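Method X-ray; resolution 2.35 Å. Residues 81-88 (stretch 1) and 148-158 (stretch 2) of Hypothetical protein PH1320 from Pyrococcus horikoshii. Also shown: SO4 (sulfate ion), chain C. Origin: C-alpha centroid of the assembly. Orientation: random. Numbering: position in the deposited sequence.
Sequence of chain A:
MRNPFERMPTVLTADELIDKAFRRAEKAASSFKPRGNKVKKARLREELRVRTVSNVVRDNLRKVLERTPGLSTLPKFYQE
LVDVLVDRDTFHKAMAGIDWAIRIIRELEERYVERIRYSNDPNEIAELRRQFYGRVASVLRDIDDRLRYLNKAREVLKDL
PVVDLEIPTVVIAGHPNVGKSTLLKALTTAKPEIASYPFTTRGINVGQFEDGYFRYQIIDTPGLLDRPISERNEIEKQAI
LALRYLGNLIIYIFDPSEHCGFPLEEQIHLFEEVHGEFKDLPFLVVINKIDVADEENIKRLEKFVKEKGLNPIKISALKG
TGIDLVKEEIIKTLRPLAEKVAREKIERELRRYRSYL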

# COMPACT_ATOMS: atom_id res chain seq x y z
N LEU A 81 4.99 -1.91 2.06
CA LEU A 81 5.32 -0.82 1.16
C LEU A 81 4.82 0.53 1.66
O LEU A 81 5.44 1.55 1.39
CB LEU A 81 4.81 -1.11 -0.24
CG LEU A 81 5.49 -2.29 -0.94
CD1 LEU A 81 5.06 -2.30 -2.36
CD2 LEU A 81 6.98 -2.17 -0.88
N VAL A 82 3.70 0.55 2.39
CA VAL A 82 3.19 1.80 2.95
C VAL A 82 4.27 2.36 3.90
O VAL A 82 4.57 3.55 3.90
CB VAL A 82 1.89 1.58 3.76
CG1 VAL A 82 1.64 2.76 4.72
CG2 VAL A 82 0.70 1.42 2.81
N ASP A 83 4.83 1.47 4.71
CA ASP A 83 5.86 1.83 5.65
C ASP A 83 7.06 2.37 4.88
O ASP A 83 7.65 3.36 5.26
CB ASP A 83 6.25 0.59 6.47
CG ASP A 83 7.22 0.92 7.61
OD1 ASP A 83 7.85 -0.02 8.12
OD2 ASP A 83 7.36 2.10 8.00
N VAL A 84 7.41 1.71 3.78
CA VAL A 84 8.54 2.16 2.99
C VAL A 84 8.34 3.54 2.40
O VAL A 84 9.25 4.35 2.39
CB VAL A 84 8.85 1.18 1.82
CG1 VAL A 84 9.62 1.88 0.72
CG2 VAL A 84 9.65 0.01 2.33
N LEU A 85 7.14 3.81 1.91
CA LEU A 85 6.86 5.08 1.28
C LEU A 85 6.59 6.30 2.17
O LEU A 85 6.96 7.42 1.82
CB LEU A 85 5.67 4.93 0.32
CG LEU A 85 5.85 3.99 -0.88
CD1 LEU A 85 4.57 3.93 -1.69
CD2 LEU A 85 6.99 4.49 -1.72
N VAL A 86 5.94 6.11 3.31
CA VAL A 86 5.59 7.26 4.14
C VAL A 86 5.84 7.07 5.62
O VAL A 86 5.59 7.98 6.41
CB VAL A 86 4.10 7.61 3.94
CG1 VAL A 86 3.81 7.74 2.46
CG2 VAL A 86 3.20 6.53 4.54
N ASP A 87 6.32 5.88 5.99
CA ASP A 87 6.61 5.51 7.38
C ASP A 87 5.37 5.19 8.21
O ASP A 87 4.64 6.08 8.62
CB ASP A 87 7.43 6.59 8.10
CG ASP A 87 7.94 6.10 9.44
OD1 ASP A 87 7.28 6.33 10.47
OD2 ASP A 87 9.00 5.44 9.45
N ARG A 88 5.18 3.91 8.49
CA ARG A 88 4.02 3.45 9.24
C ARG A 88 3.77 4.16 10.57
O ARG A 88 2.63 4.54 10.86
CB ARG A 88 4.14 1.95 9.53
CG ARG A 88 2.89 1.38 10.17
CD ARG A 88 3.22 0.26 11.13
NE ARG A 88 3.90 -0.85 10.48
CZ ARG A 88 3.28 -1.85 9.86
NH1 ARG A 88 1.95 -1.89 9.82
NH2 ARG A 88 3.99 -2.81 9.29
N ARG A 148 -0.68 18.49 6.89
CA ARG A 148 0.12 18.73 5.71
C ARG A 148 0.86 17.45 5.31
O ARG A 148 0.91 17.10 4.14
CB ARG A 148 1.07 19.89 5.98
CG ARG A 148 0.34 21.22 5.92
CD ARG A 148 1.13 22.37 6.51
NE ARG A 148 0.38 23.61 6.34
CZ ARG A 148 0.24 24.23 5.18
NH1 ARG A 148 0.80 23.74 4.08
NH2 ARG A 148 -0.51 25.31 5.10
N TYR A 149 1.40 16.75 6.29
CA TYR A 149 2.08 15.49 6.01
C TYR A 149 1.09 14.47 5.43
O TYR A 149 1.42 13.77 4.47
CB TYR A 149 2.71 14.92 7.28
CG TYR A 149 2.91 13.42 7.24
CD1 TYR A 149 3.99 12.85 6.56
CD2 TYR A 149 1.99 12.55 7.87
CE1 TYR A 149 4.15 11.45 6.50
CE2 TYR A 149 2.14 11.16 7.81
CZ TYR A 149 3.22 10.62 7.13
OH TYR A 149 3.35 9.25 7.05
N LEU A 150 -0.10 14.36 6.00
CA LEU A 150 -1.08 13.39 5.49
C LEU A 150 -1.44 13.67 4.03
O LEU A 150 -1.73 12.75 3.27
CB LEU A 150 -2.35 13.40 6.34
CG LEU A 150 -2.19 12.68 7.68
CD1 LEU A 150 -3.40 12.95 8.54
CD2 LEU A 150 -2.01 11.18 7.44
N ASN A 151 -1.40 14.93 3.64
CA ASN A 151 -1.74 15.25 2.28
C ASN A 151 -0.65 14.84 1.31
O ASN A 151 -0.93 14.47 0.16
CB ASN A 151 -2.05 16.73 2.16
CG ASN A 151 -3.13 17.01 1.16
OD1 ASN A 151 -4.03 16.20 0.97
ND2 ASN A 151 -3.07 18.17 0.54
N LYS A 152 0.60 14.89 1.77
CA LYS A 152 1.77 14.50 0.98
C LYS A 152 1.89 12.96 0.95
O LYS A 152 2.27 12.37 -0.06
CB LYS A 152 3.06 15.09 1.56
CG LYS A 152 3.21 16.61 1.46
CD LYS A 152 4.34 17.09 2.35
CE LYS A 152 4.34 18.60 2.53
NZ LYS A 152 5.24 19.02 3.66
N ALA A 153 1.59 12.32 2.07
CA ALA A 153 1.66 10.87 2.11
C ALA A 153 0.59 10.34 1.14
O ALA A 153 0.76 9.30 0.51
CB ALA A 153 1.39 10.36 3.51
N ARG A 154 -0.50 11.09 1.02
CA ARG A 154 -1.62 10.73 0.15
C ARG A 154 -1.19 10.68 -1.31
O ARG A 154 -1.55 9.77 -2.04
CB ARG A 154 -2.75 11.75 0.31
CG ARG A 154 -3.86 11.59 -0.70
CD ARG A 154 -4.86 12.73 -0.55
NE ARG A 154 -5.95 12.65 -1.53
CZ ARG A 154 -5.77 12.67 -2.84
NH1 ARG A 154 -4.55 12.76 -3.36
NH2 ARG A 154 -6.82 12.60 -3.65
N GLU A 155 -0.43 11.69 -1.72
CA GLU A 155 0.04 11.77 -3.09
C GLU A 155 1.06 10.68 -3.37
O GLU A 155 1.02 10.05 -4.42
CB GLU A 155 0.64 13.15 -3.34
CG GLU A 155 0.58 13.62 -4.79
CD GLU A 155 -0.83 13.68 -5.33
OE1 GLU A 155 -1.71 14.32 -4.71
OE2 GLU A 155 -1.08 13.08 -6.40
N VAL A 156 1.96 10.45 -2.43
CA VAL A 156 3.00 9.43 -2.58
C VAL A 156 2.43 8.02 -2.66
O VAL A 156 2.94 7.18 -3.40
CB VAL A 156 4.01 9.44 -1.40
CG1 VAL A 156 4.89 8.20 -1.46
CG2 VAL A 156 4.90 10.68 -1.46
N LEU A 157 1.37 7.77 -1.90
CA LEU A 157 0.78 6.44 -1.86
C LEU A 157 0.11 6.00 -3.15
O LEU A 157 -0.21 4.82 -3.33
CB LEU A 157 -0.18 6.33 -0.69
CG LEU A 157 0.52 6.33 0.67
CD1 LEU A 157 -0.53 6.34 1.77
CD2 LEU A 157 1.42 5.11 0.79
N LYS A 158 -0.09 6.95 -4.06
CA LYS A 158 -0.71 6.66 -5.34
C LYS A 158 0.22 5.75 -6.14
O LYS A 158 -0.23 5.05 -7.05
CB LYS A 158 -0.96 7.96 -6.12
CG LYS A 158 -2.04 8.84 -5.53
CD LYS A 158 -2.30 10.05 -6.40
CE LYS A 158 -3.54 10.78 -5.94
NZ LYS A 158 -3.76 12.04 -6.70
S SO4 C . -5.99 14.49 -6.72
O1 SO4 C . -6.15 13.12 -7.42
O2 SO4 C . -6.34 15.64 -7.66
O3 SO4 C . -7.01 14.48 -5.57
O4 SO4 C . -4.53 14.66 -6.28

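This is a small, largely apolar contact between two obliquely crossing helices, fastened at one end by a single hydrogen bond from a tyrosine hydroxyl to a backbone carbonyl. The helix axes come no closer than 10.2 Å, and their N-to-C directions diverge by 121°.

Val86 is the centre of the contact. Its CA lies 5.7 Å from the CA of Ala153, an approach compatible with the small methyl side chain there: Val86 CG1 rests 3.7 Å from Ala153 CB. The same Val86 CG1 also lies 3.9 Å from Leu157 CD2 and 4.1 Å from Val156 CG1, so one compact, branched side chain touches residues about one turn apart in the second stretch, Ala153 at one end of that spacing and Val156 and Leu157 at the other. Leu85 extends the apolar patch, with its CB 3.8 Å from Val156 CG1 and its CD1 4.2 Å from Leu157 CD2. Leu157 starts sideways, but its longer side chain brings its end nearer, and its CD2 also reaches to 4.3 Å from Val82 CG2, one helical turn before Val86.

Tyr149 supplies the polar element. Its CA-to-CB bond points sideways, yet the length of the ring carries OH to the other segment, where it donates a hydrogen bond to Val86 O at 2.7 Å. The carbonyl lies at the ring edge, near its plane, which suits a phenolic donor. Asp87, with a positive phi of 76°, is the first residue after the helix to leave helical geometry, immediately after the carbonyl that Tyr149 binds. Just beyond, Arg88 N donates to Asp83 OD2 at 2.9 Å, tying the turn back to the preceding helix.

The charged side chains of Arg154, Glu155 and Lys158 take no part in the contact; Lys158 NZ instead hydrogen-bonds Glu155 OE2 at 2.9 Å, as part of a salt bridge, and sulfate O1 at 2.7 Å.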